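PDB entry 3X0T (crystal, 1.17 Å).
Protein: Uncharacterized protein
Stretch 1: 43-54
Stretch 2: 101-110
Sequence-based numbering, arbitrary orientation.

Stretch 1 (43-54) IENTGRGELTIQ
Stretch 2 101-110: ASRGFCTIYY

Strand 104-110 runs antiparallel to strand 43-45, at 153°, pairing Ile-108 with Ile-43, Thr-107 with Glu-44 and Cys-106 with Asn-45; strand 51-54 lies farther off, at 49°. Before the strand, Ser-102 (m) meets the turn through water 5, which joins its OG (2.6 Å) to Arg-48 NH1 (2.9 Å), while water 4 accepts from Arg-48 N (2.8 Å) and donates to Arg-103 O (2.8 Å), and water 6 accepts from Gly-49 N (2.9 Å) and lies 2.9 Å from Arg-103 O. Gly-104 (phi/psi -105/144) suits its place: a CB here would clash with Leu-51 CD2. Phe-105 (-143/140, chi1 m) receives Thr-46 N on its O at 3.0 Å, and its ring edge faces Gly-47 CA. There the chain turns, braced by Asn-45 (t): its OD1 accepts from Gly-47 N (3.0 Å) and its ND2 donates to Gly-49 O (2.9 Å). Cys-106 (-155/163, p) is small and buried, its CB 3.9 Å from Ile-43 CG1 and 4.0 Å from Leu-51 CD1. Thr-107 (-118/136, m) forms the hydrogen-bonded pair: Glu-44 N to Thr-107 O, 2.8 Å, and Thr-107 N to Glu-44 O, 2.9 Å. Ile-108 (m, m) packs CD1 3.7 Å from Ile-43 CB and 4.3 Å from Ile-53 CD1, apolar groups filling a buried face. Tyr-109 (m, chi2 -88°) is long enough for its OH to donate to OE1 of extended Glu-44 (t, t), 2.8 Å.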

# COMPACT_ATOMS: atom_id res chain seq x y z
N ILE A 43 1.65 -1.86 -7.20
CA ILE A 43 0.25 -2.23 -7.36
C ILE A 43 -0.06 -2.40 -8.88
O ILE A 43 0.25 -1.49 -9.67
CB ILE A 43 -0.68 -1.14 -6.77
CG1 ILE A 43 -2.16 -1.54 -7.08
CG2 ILE A 43 -0.38 0.30 -7.21
CD1 ILE A 43 -3.19 -0.67 -6.37
N GLU A 44 -0.66 -3.55 -9.22
CA GLU A 44 -1.19 -3.76 -10.57
C GLU A 44 -2.72 -3.72 -10.43
O GLU A 44 -3.32 -4.49 -9.72
CB GLU A 44 -0.74 -5.18 -11.07
CG GLU A 44 -1.30 -5.49 -12.41
CD GLU A 44 -1.08 -6.94 -12.84
OE1 GLU A 44 -0.67 -7.82 -12.01
OE2 GLU A 44 -1.42 -7.24 -14.02
N ASN A 45 -3.31 -2.78 -11.18
CA ASN A 45 -4.76 -2.67 -11.19
C ASN A 45 -5.36 -3.63 -12.20
O ASN A 45 -5.07 -3.46 -13.41
CB ASN A 45 -5.09 -1.23 -11.53
CG ASN A 45 -6.61 -0.96 -11.52
OD1 ASN A 45 -7.42 -1.90 -11.51
ND2 ASN A 45 -6.95 0.32 -11.47
N THR A 46 -6.08 -4.65 -11.75
CA THR A 46 -6.58 -5.72 -12.62
C THR A 46 -8.11 -5.59 -12.82
O THR A 46 -8.74 -6.53 -13.35
CB THR A 46 -6.22 -7.07 -12.10
OG1 THR A 46 -6.93 -7.27 -10.87
CG2 THR A 46 -4.73 -7.25 -11.91
N GLY A 47 -8.66 -4.47 -12.41
CA GLY A 47 -10.11 -4.21 -12.59
C GLY A 47 -10.32 -3.22 -13.71
O GLY A 47 -9.45 -2.99 -14.55
N ARG A 48 -11.55 -2.75 -13.82
CA ARG A 48 -11.96 -1.93 -14.99
C ARG A 48 -11.87 -0.45 -14.72
O ARG A 48 -11.90 0.31 -15.69
CB ARG A 48 -13.41 -2.30 -15.43
CG ARG A 48 -13.56 -3.78 -15.77
CD ARG A 48 -14.86 -4.01 -16.49
NE ARG A 48 -14.81 -3.61 -17.92
CZ ARG A 48 -15.41 -2.53 -18.43
NH1 ARG A 48 -16.10 -1.68 -17.65
NH2 ARG A 48 -15.25 -2.35 -19.72
N GLY A 49 -11.76 -0.02 -13.48
CA GLY A 49 -11.73 1.40 -13.16
C GLY A 49 -10.49 1.73 -12.35
O GLY A 49 -9.75 0.88 -11.93
N GLU A 50 -10.34 3.02 -12.10
CA GLU A 50 -9.11 3.50 -11.41
C GLU A 50 -9.19 3.21 -9.89
O GLU A 50 -10.27 3.12 -9.29
CB GLU A 50 -8.91 5.00 -11.60
CG GLU A 50 -9.90 5.88 -10.95
CD GLU A 50 -9.85 7.33 -11.34
OE1 GLU A 50 -9.09 7.79 -12.22
OE2 GLU A 50 -10.73 8.05 -10.80
N LEU A 51 -8.04 3.19 -9.25
CA LEU A 51 -7.87 3.02 -7.80
C LEU A 51 -6.89 4.07 -7.31
O LEU A 51 -5.92 4.39 -8.00
CB LEU A 51 -7.30 1.62 -7.52
CG LEU A 51 -8.20 0.43 -7.93
CD1 LEU A 51 -7.45 -0.87 -7.87
CD2 LEU A 51 -9.47 0.42 -7.19
N THR A 52 -7.07 4.50 -6.05
CA THR A 52 -6.02 5.29 -5.38
C THR A 52 -5.22 4.40 -4.41
O THR A 52 -5.85 3.62 -3.69
CB THR A 52 -6.65 6.43 -4.62
OG1 THR A 52 -7.23 7.32 -5.59
CG2 THR A 52 -5.62 7.22 -3.81
N ILE A 53 -3.91 4.49 -4.41
CA ILE A 53 -3.11 3.85 -3.39
C ILE A 53 -2.53 4.93 -2.50
O ILE A 53 -2.06 5.98 -2.99
CB ILE A 53 -2.04 2.93 -4.00
CG1 ILE A 53 -1.40 2.07 -2.90
CG2 ILE A 53 -1.01 3.67 -4.86
CD1 ILE A 53 -0.54 0.94 -3.44
N GLN A 54 -2.55 4.69 -1.19
CA GLN A 54 -1.97 5.67 -0.25
C GLN A 54 -1.06 4.98 0.75
O GLN A 54 -1.33 3.87 1.23
CB GLN A 54 -3.04 6.45 0.58
CG GLN A 54 -4.00 7.21 -0.33
CD GLN A 54 -4.81 8.18 0.40
OE1 GLN A 54 -5.24 7.98 1.56
NE2 GLN A 54 -5.06 9.31 -0.30
N ALA A 101 -17.40 3.59 -9.47
CA ALA A 101 -18.56 2.72 -9.40
C ALA A 101 -18.25 1.25 -9.71
O ALA A 101 -19.10 0.39 -9.39
CB ALA A 101 -19.67 3.12 -10.41
N SER A 102 -17.13 0.97 -10.40
CA SER A 102 -16.78 -0.41 -10.73
C SER A 102 -16.08 -1.06 -9.52
O SER A 102 -15.30 -0.42 -8.83
CB SER A 102 -15.77 -0.49 -11.88
OG SER A 102 -16.34 0.03 -13.08
N ARG A 103 -16.41 -2.32 -9.26
CA ARG A 103 -15.65 -3.09 -8.28
C ARG A 103 -14.17 -3.05 -8.55
O ARG A 103 -13.74 -3.00 -9.69
CB ARG A 103 -16.13 -4.54 -8.20
CG ARG A 103 -17.59 -4.76 -7.81
CD ARG A 103 -17.92 -6.25 -7.67
NE ARG A 103 -19.36 -6.54 -7.46
CZ ARG A 103 -20.19 -6.09 -6.51
NH1 ARG A 103 -19.73 -5.22 -5.56
NH2 ARG A 103 -21.47 -6.52 -6.53
N GLY A 104 -13.36 -3.00 -7.49
CA GLY A 104 -11.90 -2.81 -7.64
C GLY A 104 -11.20 -4.14 -7.40
O GLY A 104 -11.53 -4.94 -6.55
N PHE A 105 -10.14 -4.29 -8.21
CA PHE A 105 -9.31 -5.53 -8.07
C PHE A 105 -7.89 -5.10 -8.29
O PHE A 105 -7.55 -4.33 -9.21
CB PHE A 105 -9.68 -6.60 -9.14
CG PHE A 105 -11.09 -7.09 -9.00
CD1 PHE A 105 -12.13 -6.41 -9.67
CD2 PHE A 105 -11.36 -8.19 -8.18
CE1 PHE A 105 -13.47 -6.89 -9.53
CE2 PHE A 105 -12.72 -8.58 -8.05
CZ PHE A 105 -13.73 -7.93 -8.71
N CYS A 106 -6.95 -5.64 -7.51
CA CYS A 106 -5.54 -5.37 -7.75
C CYS A 106 -4.73 -6.53 -7.18
O CYS A 106 -5.16 -7.35 -6.38
CB CYS A 106 -5.11 -4.06 -7.11
SG CYS A 106 -5.19 -3.94 -5.34
N THR A 107 -3.46 -6.55 -7.67
CA THR A 107 -2.42 -7.42 -7.06
C THR A 107 -1.33 -6.44 -6.53
O THR A 107 -0.92 -5.49 -7.20
CB THR A 107 -1.85 -8.38 -8.11
OG1 THR A 107 -2.91 -9.22 -8.58
CG2 THR A 107 -0.73 -9.22 -7.46
N ILE A 108 -0.88 -6.75 -5.30
CA ILE A 108 0.19 -5.98 -4.68
C ILE A 108 1.44 -6.93 -4.67
O ILE A 108 1.32 -8.07 -4.26
CB ILE A 108 -0.23 -5.56 -3.25
CG1 ILE A 108 -1.47 -4.67 -3.30
CG2 ILE A 108 0.96 -4.81 -2.59
CD1 ILE A 108 -1.27 -3.32 -3.88
N TYR A 109 2.58 -6.33 -5.04
CA TYR A 109 3.88 -7.02 -5.05
C TYR A 109 4.70 -6.31 -3.95
O TYR A 109 4.93 -5.11 -4.02
CB TYR A 109 4.51 -6.90 -6.42
CG TYR A 109 3.61 -7.51 -7.46
CD1 TYR A 109 3.70 -8.84 -7.74
CD2 TYR A 109 2.72 -6.72 -8.15
CE1 TYR A 109 2.87 -9.43 -8.69
CE2 TYR A 109 1.87 -7.29 -9.15
CZ TYR A 109 1.97 -8.65 -9.40
OH TYR A 109 1.16 -9.26 -10.38
N TYR A 110 5.12 -7.09 -2.98
CA TYR A 110 5.76 -6.51 -1.79
C TYR A 110 7.28 -6.63 -1.95
O TYR A 110 7.82 -7.73 -2.16
CB TYR A 110 5.34 -7.33 -0.56
CG TYR A 110 3.84 -7.23 -0.32
CD1 TYR A 110 3.29 -6.22 0.47
CD2 TYR A 110 2.97 -8.11 -0.97
CE1 TYR A 110 1.86 -6.10 0.62
CE2 TYR A 110 1.57 -8.03 -0.84
CZ TYR A 110 1.05 -7.03 -0.04
OH TYR A 110 -0.33 -6.95 0.08
O HOH W 1 -2.22 -10.03 -11.34
O HOH W 2 -9.83 -2.09 -10.11
O HOH W 3 -5.71 -9.04 -9.16
O HOH W 4 -13.51 -4.03 -12.26
O HOH W 5 -17.09 -1.62 -14.97
O HOH W 6 -12.24 -0.81 -10.78